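Local coordinates for protein ectonucleotide pyrophosphatase/phosphodiesterase family member 5 (Mus musculus, PDB 5VEO) that probably hydrolyses phosphodiester bonds of nucleotide-type substrates outside the cell, as a zinc-dependent member of the ectonucleotide pyrophosphatase/phosphodiesterase family with restricted nucleotide hydrolysis, at residues 13-18 with 215-220; 35-40 with 199-204; 137-142 with 157-162; 150-155 with 169-174. The protein carries 1 engineered substitution. All coordinates share one frame; numbering follows the deposited sequence.

Contact 1 of 4, residues 13-18 with 215-220; sequences EQKVLV and NNVNLI
With CG anti to the carbonyl carbon (chi1 -65°) and the amide twisted by chi2 of -73°, Asn218 swings its ND2 toward the neighbouring segment, while Gln14, bent at chi2 (-70°), curls OE1 round to meet it. Asn218 ND2 sits on a lone pair of Gln14 OE1, 2.8 Å away, and that oxygen lies almost in the plane of the Asn218 amide. The same ND2 donates to Lys15 O at 3.0 Å, and this carbonyl also takes the backbone Asn218 N at 2.9 Å, so one buried asparagine ties down side chain and main chain opposite. Its OD1 is satisfied by Ala344 N. The backbone bond belongs to the pairing of parallel strands 16-21 and 218-222 in the mixed sheet of the alkaline phosphatase-like fold, continued by Leu17 N to Asn218 O (2.9 Å) and by Ile220 N to Leu17 O (2.8 Å), the latter nearly along the C=O axis. Branched aliphatic side chains suit the two buried faces, both covered by helices: Leu17, side by side with Leu219, packs on Phe160 of helix 149-160, whereas Val16 CG1 meets Ile220 CD1 on the other face, against Leu363 of helix 359-366. Lysine suits the partly exposed margin, Lys15 CE resting on Val217 CG2 before NZ reaches Asn216 OD1 at 2.9 Å. A water accepts from Lys15 N and donates to Gln14 OE1 and Asn216 O.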
# COMPACT_ATOMS: atom_id res chain seq x y z
N GLU A 13 5.34 -20.08 20.04
CA GLU A 13 5.46 -19.62 18.66
C GLU A 13 4.39 -18.60 18.30
O GLU A 13 3.25 -18.98 18.04
CB GLU A 13 5.36 -20.80 17.69
CG GLU A 13 5.80 -20.40 16.31
CD GLU A 13 5.06 -21.11 15.20
OE1 GLU A 13 3.82 -21.18 15.25
OE2 GLU A 13 5.74 -21.58 14.26
N GLN A 14 4.74 -17.31 18.24
CA GLN A 14 3.72 -16.31 17.93
C GLN A 14 3.28 -16.45 16.47
O GLN A 14 4.03 -16.88 15.59
CB GLN A 14 4.21 -14.87 18.16
CG GLN A 14 4.53 -14.39 19.62
CD GLN A 14 3.31 -14.22 20.55
OE1 GLN A 14 2.21 -13.91 20.12
NE2 GLN A 14 3.54 -14.40 21.85
N LYS A 15 2.04 -16.07 16.23
CA LYS A 15 1.44 -16.08 14.91
C LYS A 15 0.94 -14.68 14.62
O LYS A 15 0.57 -13.95 15.55
CB LYS A 15 0.29 -17.01 14.84
CG LYS A 15 0.72 -18.45 15.14
CD LYS A 15 -0.38 -19.38 14.81
CE LYS A 15 -1.58 -19.20 15.72
NZ LYS A 15 -1.63 -20.21 16.82
N VAL A 16 0.90 -14.34 13.34
CA VAL A 16 0.49 -13.00 12.92
C VAL A 16 -0.38 -13.10 11.68
O VAL A 16 -0.05 -13.83 10.73
CB VAL A 16 1.70 -12.10 12.64
CG1 VAL A 16 1.21 -10.70 12.18
CG2 VAL A 16 2.62 -11.96 13.83
N LEU A 17 -1.50 -12.37 11.68
CA LEU A 17 -2.34 -12.16 10.50
C LEU A 17 -2.36 -10.67 10.21
O LEU A 17 -2.81 -9.90 11.05
CB LEU A 17 -3.76 -12.67 10.76
CG LEU A 17 -4.79 -12.37 9.68
CD1 LEU A 17 -4.31 -12.84 8.28
CD2 LEU A 17 -6.12 -12.97 10.02
N VAL A 18 -1.85 -10.29 9.03
CA VAL A 18 -1.88 -8.90 8.57
C VAL A 18 -3.02 -8.77 7.58
O VAL A 18 -3.08 -9.50 6.58
CB VAL A 18 -0.55 -8.47 7.93
CG1 VAL A 18 -0.61 -6.99 7.48
CG2 VAL A 18 0.61 -8.70 8.88
N ASN A 215 -7.39 -15.58 20.50
CA ASN A 215 -6.42 -15.18 21.51
C ASN A 215 -5.04 -15.80 21.32
O ASN A 215 -4.21 -15.69 22.23
CB ASN A 215 -7.00 -15.48 22.90
CG ASN A 215 -8.00 -14.41 23.31
OD1 ASN A 215 -7.69 -13.20 23.27
ND2 ASN A 215 -9.23 -14.82 23.61
N ASN A 216 -4.71 -16.38 20.16
CA ASN A 216 -3.33 -16.78 19.91
C ASN A 216 -2.81 -16.36 18.55
O ASN A 216 -1.73 -16.83 18.15
CB ASN A 216 -3.13 -18.30 20.06
CG ASN A 216 -4.23 -19.10 19.42
OD1 ASN A 216 -4.10 -19.58 18.30
ND2 ASN A 216 -5.32 -19.25 20.15
N VAL A 217 -3.54 -15.54 17.81
CA VAL A 217 -3.04 -14.91 16.59
C VAL A 217 -2.97 -13.42 16.88
O VAL A 217 -3.91 -12.87 17.44
CB VAL A 217 -3.96 -15.17 15.39
CG1 VAL A 217 -3.57 -14.28 14.20
CG2 VAL A 217 -3.94 -16.66 15.03
N ASN A 218 -1.86 -12.79 16.52
CA ASN A 218 -1.75 -11.33 16.57
C ASN A 218 -2.33 -10.80 15.26
O ASN A 218 -1.74 -10.99 14.20
CB ASN A 218 -0.30 -10.92 16.75
CG ASN A 218 0.25 -11.36 18.10
OD1 ASN A 218 -0.11 -10.79 19.12
ND2 ASN A 218 1.07 -12.40 18.10
N LEU A 219 -3.51 -10.17 15.36
CA LEU A 219 -4.22 -9.61 14.21
C LEU A 219 -3.81 -8.15 14.05
O LEU A 219 -3.99 -7.35 14.96
CB LEU A 219 -5.72 -9.72 14.41
CG LEU A 219 -6.63 -9.01 13.42
CD1 LEU A 219 -6.43 -9.59 12.01
CD2 LEU A 219 -8.07 -9.13 13.84
N ILE A 220 -3.28 -7.80 12.88
CA ILE A 220 -2.86 -6.44 12.58
C ILE A 220 -3.72 -5.99 11.42
O ILE A 220 -3.73 -6.64 10.37
CB ILE A 220 -1.36 -6.37 12.25
CG1 ILE A 220 -0.53 -6.83 13.46
CG2 ILE A 220 -0.98 -4.96 11.75
CD1 ILE A 220 0.92 -7.00 13.19
O HOH W 1 0.52 -15.71 18.73

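Contact 2 of 4, residues 35-40 with 199-204; sequences PHFHYI and HKLGYL
The imidazole of His36 lies over the backbone of Gly202, whose CA sits 3.5 Å from the centroid of the His36 ring in a CH-pi contact over the face. Two helices of the alpha/beta core cross here, on the face of the central sheet formed by Leu219, Val221 and Leu339; their short segments approach to 8.4 Å at an angle of 51°. Glycine suits the crossing because, having no side chain, it lets the ring lie directly against the helix backbone. Chi1 of -64° places CG of His36 anti to the carbonyl carbon and directs the ring across the gap, and its ND1 is hydrogen-bonded to Asp198 OD2, which fixes the rotation of the ring. The other oxygen of that carboxylate takes Phe37 N, so Asp198 grips the start of helix 35-42 twice. Deeper in, Leu201 points toward helix 35-42 with CG anti to the backbone N, and its branched tip serves two partners. Leu201 CD1 and CD2 come tip to tip with Ile40 CD1, both within 3.9 Å of that atom. A compact branched chain fits this buried wedge, and the flat phenyl of Phe37 gives it a surface to press on. The methyl Leu201 CD2 stands over the middle of that ring, 3.5 Å from the Phe37 centroid and only 6° off the normal.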
# COMPACT_ATOMS: atom_id res chain seq x y z
N PRO A 35 -18.23 -0.36 15.12
CA PRO A 35 -18.14 -1.13 16.37
C PRO A 35 -17.08 -2.21 16.36
O PRO A 35 -16.48 -2.47 17.41
CB PRO A 35 -19.55 -1.73 16.51
CG PRO A 35 -20.14 -1.66 15.13
CD PRO A 35 -19.57 -0.41 14.54
N HIS A 36 -16.80 -2.83 15.21
CA HIS A 36 -15.81 -3.90 15.22
C HIS A 36 -14.39 -3.34 15.25
O HIS A 36 -13.54 -3.88 15.96
CB HIS A 36 -16.04 -4.83 14.05
CG HIS A 36 -17.36 -5.53 14.15
ND1 HIS A 36 -18.45 -5.19 13.38
CD2 HIS A 36 -17.78 -6.48 15.01
CE1 HIS A 36 -19.47 -5.96 13.72
NE2 HIS A 36 -19.09 -6.75 14.71
N PHE A 37 -14.13 -2.25 14.53
CA PHE A 37 -12.86 -1.56 14.72
C PHE A 37 -12.70 -1.11 16.17
O PHE A 37 -11.63 -1.26 16.76
CB PHE A 37 -12.72 -0.36 13.79
CG PHE A 37 -12.38 -0.72 12.35
CD1 PHE A 37 -11.06 -0.83 11.95
CD2 PHE A 37 -13.37 -0.95 11.42
CE1 PHE A 37 -10.73 -1.17 10.63
CE2 PHE A 37 -13.05 -1.28 10.10
CZ PHE A 37 -11.72 -1.40 9.72
N HIS A 38 -13.77 -0.57 16.77
CA HIS A 38 -13.68 -0.08 18.14
C HIS A 38 -13.50 -1.22 19.14
O HIS A 38 -12.84 -1.04 20.17
CB HIS A 38 -14.90 0.78 18.45
CG HIS A 38 -14.76 2.19 17.97
ND1 HIS A 38 -14.96 2.55 16.66
CD2 HIS A 38 -14.40 3.33 18.62
CE1 HIS A 38 -14.75 3.85 16.52
NE2 HIS A 38 -14.40 4.34 17.70
N TYR A 39 -14.02 -2.41 18.82
CA TYR A 39 -13.79 -3.58 19.67
C TYR A 39 -12.31 -3.96 19.69
O TYR A 39 -11.75 -4.25 20.76
CB TYR A 39 -14.65 -4.74 19.17
CG TYR A 39 -14.43 -6.03 19.90
CD1 TYR A 39 -14.98 -6.24 21.16
CD2 TYR A 39 -13.68 -7.05 19.33
CE1 TYR A 39 -14.79 -7.45 21.83
CE2 TYR A 39 -13.50 -8.26 19.99
CZ TYR A 39 -14.04 -8.45 21.24
OH TYR A 39 -13.83 -9.66 21.88
N ILE A 40 -11.65 -3.93 18.54
CA ILE A 40 -10.21 -4.18 18.51
C ILE A 40 -9.46 -3.09 19.29
O ILE A 40 -8.52 -3.38 20.04
CB ILE A 40 -9.70 -4.28 17.06
CG1 ILE A 40 -10.21 -5.60 16.46
CG2 ILE A 40 -8.18 -4.21 17.02
CD1 ILE A 40 -9.87 -5.81 15.02
N HIS A 199 -18.30 -4.36 9.12
CA HIS A 199 -19.02 -5.63 9.20
C HIS A 199 -18.12 -6.80 8.80
O HIS A 199 -18.13 -7.84 9.46
CB HIS A 199 -20.26 -5.56 8.32
CG HIS A 199 -21.22 -6.69 8.55
ND1 HIS A 199 -21.38 -7.73 7.66
CD2 HIS A 199 -22.06 -6.94 9.58
CE1 HIS A 199 -22.28 -8.57 8.12
NE2 HIS A 199 -22.72 -8.11 9.29
N LYS A 200 -17.33 -6.63 7.74
CA LYS A 200 -16.41 -7.69 7.31
C LYS A 200 -15.34 -7.96 8.35
O LYS A 200 -14.98 -9.11 8.61
CB LYS A 200 -15.79 -7.33 5.98
CG LYS A 200 -16.77 -7.51 4.84
CD LYS A 200 -16.18 -7.10 3.53
CE LYS A 200 -16.99 -7.66 2.38
NZ LYS A 200 -18.43 -7.29 2.42
N LEU A 201 -14.82 -6.91 8.99
CA LEU A 201 -13.90 -7.12 10.09
C LEU A 201 -14.57 -7.93 11.20
O LEU A 201 -13.96 -8.83 11.78
CB LEU A 201 -13.39 -5.77 10.61
CG LEU A 201 -12.43 -5.81 11.79
CD1 LEU A 201 -11.18 -6.67 11.49
CD2 LEU A 201 -12.07 -4.40 12.24
N GLY A 202 -15.83 -7.62 11.49
CA GLY A 202 -16.58 -8.40 12.47
C GLY A 202 -16.70 -9.87 12.09
O GLY A 202 -16.59 -10.75 12.94
N TYR A 203 -16.92 -10.14 10.80
CA TYR A 203 -16.95 -11.51 10.31
C TYR A 203 -15.62 -12.22 10.56
O TYR A 203 -15.58 -13.37 11.01
CB TYR A 203 -17.28 -11.49 8.81
CG TYR A 203 -17.36 -12.86 8.20
CD1 TYR A 203 -18.54 -13.58 8.22
CD2 TYR A 203 -16.25 -13.44 7.61
CE1 TYR A 203 -18.63 -14.82 7.65
CE2 TYR A 203 -16.32 -14.71 7.03
CZ TYR A 203 -17.52 -15.39 7.07
OH TYR A 203 -17.61 -16.64 6.52
N LEU A 204 -14.51 -11.54 10.26
CA LEU A 204 -13.19 -12.11 10.50
C LEU A 204 -12.99 -12.41 11.98
O LEU A 204 -12.51 -13.49 12.36
CB LEU A 204 -12.11 -11.15 9.99
CG LEU A 204 -10.67 -11.54 10.32
CD1 LEU A 204 -10.30 -12.92 9.74
CD2 LEU A 204 -9.71 -10.47 9.82

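Contact 3 of 4, residues 137-142 with 157-162; sequences PTYYLP and IEWFTA
This is an aromatic stacking contact near the protein surface, where the short edge strand 139-140 of the central sheet meets the C-terminal turn of helix 149-160. The ring of Tyr139 forms an offset stack with the five-membered ring of Trp159, the centroids 4.4 Å apart and the planes only 12° from parallel. The two side chains run past each other in opposite directions, each with CG anti to its carbonyl carbon, and so the tyrosine root as well as its ring lies on the indole. Tyr139 CB rests over that face, 3.5 Å from Trp159 CE2, adding a CH-pi contact to the stack. In this alpha/beta fold the helix packs against the sheet, and the broad indole fills the separation between strand and helix, whose nearest CA atoms, Tyr139 CA and Trp159 CA, are 7.6 Å apart. Leu141 CD2 touches the indole edge at the benzo end, near the ring plane, 3.8 Å from Trp159 CZ2. An aliphatic methyl suits the apolar C-H edge of the benzo ring, while Tyr139 takes the face. On the far side of the Tyr139 ring lies Thr138 CG2, so the phenol is held between that methyl and the indole. Tyrosine suits the partly exposed site: its hydroxyl passes Ala162 CB at 4.1 Å and is hydrogen-bonded to Asp164 O.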
# COMPACT_ATOMS: atom_id res chain seq x y z
N PRO A 137 4.79 -17.73 -1.29
CA PRO A 137 4.27 -18.15 0.01
C PRO A 137 3.90 -19.63 -0.03
O PRO A 137 3.48 -20.15 -1.07
CB PRO A 137 3.03 -17.27 0.21
CG PRO A 137 3.23 -16.10 -0.74
CD PRO A 137 3.91 -16.74 -1.93
N THR A 138 4.05 -20.30 1.11
CA THR A 138 3.71 -21.73 1.20
C THR A 138 2.33 -22.01 0.63
O THR A 138 2.13 -22.97 -0.12
CB THR A 138 3.76 -22.19 2.65
OG1 THR A 138 4.99 -21.74 3.23
CG2 THR A 138 3.63 -23.73 2.73
N TYR A 139 1.35 -21.15 0.99
CA TYR A 139 0.00 -21.20 0.46
C TYR A 139 -0.35 -19.83 -0.09
O TYR A 139 -0.10 -18.81 0.58
CB TYR A 139 -1.03 -21.56 1.53
CG TYR A 139 -0.76 -22.81 2.37
CD1 TYR A 139 -1.14 -24.05 1.92
CD2 TYR A 139 -0.17 -22.72 3.62
CE1 TYR A 139 -0.92 -25.19 2.67
CE2 TYR A 139 0.05 -23.86 4.40
CZ TYR A 139 -0.33 -25.09 3.91
OH TYR A 139 -0.12 -26.23 4.67
N TYR A 140 -0.98 -19.79 -1.25
CA TYR A 140 -1.44 -18.51 -1.79
C TYR A 140 -2.57 -18.75 -2.79
O TYR A 140 -2.74 -19.85 -3.34
CB TYR A 140 -0.29 -17.73 -2.46
CG TYR A 140 0.21 -18.35 -3.74
CD1 TYR A 140 -0.32 -17.98 -4.96
CD2 TYR A 140 1.22 -19.31 -3.72
CE1 TYR A 140 0.13 -18.57 -6.15
CE2 TYR A 140 1.67 -19.90 -4.90
CZ TYR A 140 1.13 -19.52 -6.11
OH TYR A 140 1.59 -20.11 -7.27
N LEU A 141 -3.32 -17.71 -3.02
CA LEU A 141 -4.36 -17.69 -4.04
C LEU A 141 -3.92 -16.89 -5.26
O LEU A 141 -3.43 -15.76 -5.11
CB LEU A 141 -5.65 -17.09 -3.48
CG LEU A 141 -6.18 -17.64 -2.15
CD1 LEU A 141 -7.47 -16.94 -1.73
CD2 LEU A 141 -6.38 -19.16 -2.22
N PRO A 142 -4.09 -17.40 -6.48
CA PRO A 142 -3.95 -16.53 -7.66
C PRO A 142 -4.87 -15.33 -7.54
O PRO A 142 -6.03 -15.45 -7.15
CB PRO A 142 -4.38 -17.46 -8.81
CG PRO A 142 -4.11 -18.82 -8.28
CD PRO A 142 -4.53 -18.75 -6.85
N ILE A 157 -8.19 -19.02 7.55
CA ILE A 157 -8.48 -19.81 8.75
C ILE A 157 -8.04 -21.25 8.54
O ILE A 157 -7.46 -21.88 9.43
CB ILE A 157 -9.98 -19.73 9.10
CG1 ILE A 157 -10.45 -18.29 9.42
CG2 ILE A 157 -10.31 -20.70 10.27
CD1 ILE A 157 -10.00 -17.77 10.68
N GLU A 158 -8.33 -21.78 7.36
CA GLU A 158 -7.89 -23.14 7.00
C GLU A 158 -6.38 -23.27 7.11
O GLU A 158 -5.86 -24.25 7.66
CB GLU A 158 -8.33 -23.47 5.58
CG GLU A 158 -9.80 -23.69 5.47
CD GLU A 158 -10.29 -23.68 4.03
OE1 GLU A 158 -9.45 -23.71 3.10
OE2 GLU A 158 -11.53 -23.62 3.85
N TRP A 159 -5.64 -22.28 6.62
CA TRP A 159 -4.19 -22.36 6.64
C TRP A 159 -3.63 -22.27 8.06
O TRP A 159 -2.64 -22.94 8.38
CB TRP A 159 -3.59 -21.28 5.73
CG TRP A 159 -3.97 -21.47 4.29
CD1 TRP A 159 -4.31 -22.63 3.65
CD2 TRP A 159 -4.04 -20.44 3.31
NE1 TRP A 159 -4.57 -22.38 2.33
CE2 TRP A 159 -4.44 -21.04 2.10
CE3 TRP A 159 -3.82 -19.06 3.34
CZ2 TRP A 159 -4.58 -20.30 0.92
CZ3 TRP A 159 -3.98 -18.34 2.19
CH2 TRP A 159 -4.35 -18.95 0.99
N PHE A 160 -4.23 -21.43 8.92
CA PHE A 160 -3.76 -21.33 10.30
C PHE A 160 -4.01 -22.62 11.09
O PHE A 160 -3.39 -22.81 12.14
CB PHE A 160 -4.43 -20.18 11.04
CG PHE A 160 -3.72 -18.86 10.91
CD1 PHE A 160 -2.47 -18.67 11.47
CD2 PHE A 160 -4.30 -17.80 10.24
CE1 PHE A 160 -1.81 -17.47 11.36
CE2 PHE A 160 -3.63 -16.58 10.12
CZ PHE A 160 -2.39 -16.42 10.67
N THR A 161 -4.92 -23.46 10.61
CA THR A 161 -5.32 -24.68 11.32
C THR A 161 -5.02 -25.94 10.51
O THR A 161 -5.50 -27.04 10.86
CB THR A 161 -6.80 -24.64 11.67
OG1 THR A 161 -7.57 -24.56 10.46
CG2 THR A 161 -7.08 -23.44 12.60
N ALA A 162 -4.21 -25.81 9.47
CA ALA A 162 -3.92 -26.92 8.58
C ALA A 162 -3.03 -27.96 9.25
O ALA A 162 -2.39 -27.72 10.28
CB ALA A 162 -3.23 -26.41 7.31

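Contact 4 of 4, residues 150-155 with 169-174; sequences EDRVAK and GFLYWE. With AMP (adenosine monophosphate), chain Q.
Arg152 makes the tight part of this contact, buried between helix 149-160 and strand 168-173, whereas Asp151 is exposed and Glu150 and Lys155 partly so, none of them touching 169-174. Extended from CG to NE, the arginine carries its charge along the strand to the loop beyond. Arg152 NH1 is 2.8 Å from Tyr172 O, above that carbonyl plane, and 2.9 Å from Glu174 OE1. The second bond is a salt bridge lying in the guanidinium plane (N-H...O 161°), although the carboxylate is turned steeply to it, 78° between planes; the NH2 bonds to Glu174 are weak. Glu174 OE1 is also hydrogen-bonded to Tyr143 OH, which itself bonds AMP, so the salt bridge backs the pocket. Trp173 CE3 lies over the centre of one guanidinium face, the indole presenting its edge, 3.5 Å from Arg152 CZ. Helix and strand run antiparallel, the layering of an alkaline phosphatase-like alpha/beta core, and Leu171 packs CD1 against Arg152 CB and CD2 against Val153 CG2. Arginine suits this site because its long chain packs on leucine while its N-H groups satisfy buried oxygens. At the strand end Tyr172 OH, hydrogen-bonded to Asp22, a zinc ligand, passes 3.5 Å from AMP C3'.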
# COMPACT_ATOMS: atom_id res chain seq x y z
N GLU A 150 -15.43 -13.45 2.36
CA GLU A 150 -15.67 -14.61 3.20
C GLU A 150 -14.85 -15.81 2.73
O GLU A 150 -14.33 -16.58 3.54
CB GLU A 150 -17.16 -14.92 3.21
CG GLU A 150 -18.03 -13.81 3.86
CD GLU A 150 -18.15 -12.52 3.04
OE1 GLU A 150 -18.00 -12.58 1.79
OE2 GLU A 150 -18.37 -11.44 3.67
N ASP A 151 -14.68 -15.96 1.41
CA ASP A 151 -13.86 -17.05 0.91
C ASP A 151 -12.38 -16.82 1.21
O ASP A 151 -11.63 -17.76 1.48
CB ASP A 151 -14.08 -17.23 -0.59
CG ASP A 151 -15.36 -18.01 -0.90
OD1 ASP A 151 -15.91 -18.63 0.03
OD2 ASP A 151 -15.81 -18.00 -2.06
N ARG A 152 -11.93 -15.55 1.14
CA ARG A 152 -10.56 -15.24 1.50
C ARG A 152 -10.30 -15.55 2.96
O ARG A 152 -9.27 -16.15 3.31
CB ARG A 152 -10.25 -13.77 1.20
CG ARG A 152 -10.36 -13.44 -0.26
CD ARG A 152 -10.11 -11.95 -0.56
NE ARG A 152 -10.77 -11.55 -1.80
CZ ARG A 152 -10.44 -10.49 -2.54
NH1 ARG A 152 -9.42 -9.71 -2.21
NH2 ARG A 152 -11.11 -10.22 -3.65
N VAL A 153 -11.23 -15.16 3.84
CA VAL A 153 -11.12 -15.47 5.26
C VAL A 153 -11.08 -16.97 5.47
O VAL A 153 -10.29 -17.48 6.28
CB VAL A 153 -12.29 -14.82 6.02
CG1 VAL A 153 -12.37 -15.34 7.45
CG2 VAL A 153 -12.10 -13.31 6.02
N ALA A 154 -11.95 -17.70 4.77
CA ALA A 154 -12.01 -19.15 4.95
C ALA A 154 -10.66 -19.79 4.68
O ALA A 154 -10.21 -20.67 5.43
CB ALA A 154 -13.08 -19.75 4.05
N LYS A 155 -9.98 -19.36 3.61
CA LYS A 155 -8.67 -19.92 3.30
C LYS A 155 -7.66 -19.58 4.39
O LYS A 155 -6.87 -20.44 4.81
CB LYS A 155 -8.19 -19.41 1.94
CG LYS A 155 -8.99 -19.98 0.79
CD LYS A 155 -8.64 -21.49 0.66
CE LYS A 155 -9.64 -22.31 -0.12
NZ LYS A 155 -9.31 -23.76 0.17
N GLY A 169 0.04 -14.95 8.10
CA GLY A 169 -0.96 -14.82 7.06
C GLY A 169 -1.14 -13.38 6.61
O GLY A 169 -0.93 -12.44 7.38
N PHE A 170 -1.51 -13.22 5.34
CA PHE A 170 -1.78 -11.93 4.71
C PHE A 170 -3.14 -11.99 4.04
O PHE A 170 -3.39 -12.90 3.24
CB PHE A 170 -0.72 -11.56 3.68
CG PHE A 170 0.62 -11.32 4.27
CD1 PHE A 170 0.94 -10.07 4.77
CD2 PHE A 170 1.55 -12.35 4.36
CE1 PHE A 170 2.17 -9.83 5.35
CE2 PHE A 170 2.79 -12.11 4.94
CZ PHE A 170 3.10 -10.85 5.44
N LEU A 171 -4.01 -11.04 4.35
CA LEU A 171 -5.37 -10.98 3.83
C LEU A 171 -5.60 -9.59 3.26
O LEU A 171 -5.30 -8.60 3.92
CB LEU A 171 -6.38 -11.29 4.93
CG LEU A 171 -7.86 -11.10 4.66
CD1 LEU A 171 -8.33 -12.03 3.55
CD2 LEU A 171 -8.71 -11.30 5.93
N TYR A 172 -6.11 -9.52 2.04
CA TYR A 172 -6.28 -8.27 1.31
C TYR A 172 -7.72 -8.16 0.82
O TYR A 172 -8.31 -9.15 0.35
CB TYR A 172 -5.29 -8.22 0.15
CG TYR A 172 -5.46 -7.06 -0.80
CD1 TYR A 172 -5.01 -5.79 -0.46
CD2 TYR A 172 -6.08 -7.24 -2.01
CE1 TYR A 172 -5.16 -4.73 -1.33
CE2 TYR A 172 -6.24 -6.19 -2.88
CZ TYR A 172 -5.79 -4.93 -2.54
OH TYR A 172 -5.97 -3.91 -3.42
N TRP A 173 -8.25 -6.94 0.90
CA TRP A 173 -9.58 -6.61 0.37
C TRP A 173 -9.51 -5.25 -0.32
O TRP A 173 -8.79 -4.36 0.15
CB TRP A 173 -10.61 -6.60 1.50
CG TRP A 173 -12.04 -6.44 1.08
CD1 TRP A 173 -12.90 -5.44 1.45
CD2 TRP A 173 -12.79 -7.31 0.23
NE1 TRP A 173 -14.13 -5.64 0.89
CE2 TRP A 173 -14.09 -6.78 0.13
CE3 TRP A 173 -12.49 -8.49 -0.46
CZ2 TRP A 173 -15.08 -7.38 -0.64
CZ3 TRP A 173 -13.47 -9.10 -1.21
CH2 TRP A 173 -14.76 -8.54 -1.30
N GLU A 174 -10.26 -5.09 -1.43
CA GLU A 174 -10.12 -3.94 -2.32
C GLU A 174 -10.93 -2.72 -1.88
O GLU A 174 -10.77 -1.64 -2.48
CB GLU A 174 -10.53 -4.33 -3.74
CG GLU A 174 -9.63 -5.38 -4.38
CD GLU A 174 -9.91 -6.82 -3.96
OE1 GLU A 174 -9.08 -7.70 -4.33
OE2 GLU A 174 -10.95 -7.09 -3.31
P AMP Q . -4.39 1.31 -5.65
O1P AMP Q . -3.02 1.86 -5.89
O2P AMP Q . -5.47 2.18 -6.30
O3P AMP Q . -4.70 1.08 -4.17
O5' AMP Q . -4.49 -0.13 -6.34
C5' AMP Q . -5.45 -1.07 -5.84
C4' AMP Q . -6.06 -1.94 -6.91
O4' AMP Q . -5.10 -2.92 -7.29
C3' AMP Q . -7.27 -2.74 -6.43
O3' AMP Q . -8.46 -2.21 -6.97
C2' AMP Q . -7.04 -4.16 -6.94
O2' AMP Q . -8.11 -4.71 -7.66
C1' AMP Q . -5.80 -4.03 -7.80
N9 AMP Q . -4.94 -5.19 -7.73
C8 AMP Q . -4.28 -5.66 -6.66
N7 AMP Q . -3.55 -6.75 -7.01
C5 AMP Q . -3.78 -6.94 -8.34
C6 AMP Q . -3.33 -7.90 -9.37
N6 AMP Q . -2.49 -8.90 -9.04
N1 AMP Q . -3.79 -7.76 -10.63
C2 AMP Q . -4.63 -6.77 -10.99
N3 AMP Q . -5.08 -5.85 -10.12
C4 AMP Q . -4.69 -5.92 -8.80

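All four contacts lie in the alpha/beta core built round the mixed central sheet. Along the chain, contact 1 opens and closes the series: contact 2 falls between its segments, and contacts 3 and 4, whose segments alternate, fall within contact 2. Contacts 3 and 4 share helix 149-160 and have centres 10 Å apart; contacts 2 and 3 are the most distant pair, at 22 Å. Strand 168-173 of contact 4 neighbours strand 16-21 of contact 1, and Phe160 packs on both strands. Leu204 and Ile40 of contact 2 reach Leu219 from the same sheet face. Of the four, contact 4 reaches the nucleotide pocket, through Tyr172 and Glu174; contacts 1 to 3 join strands and helices elsewhere in the core.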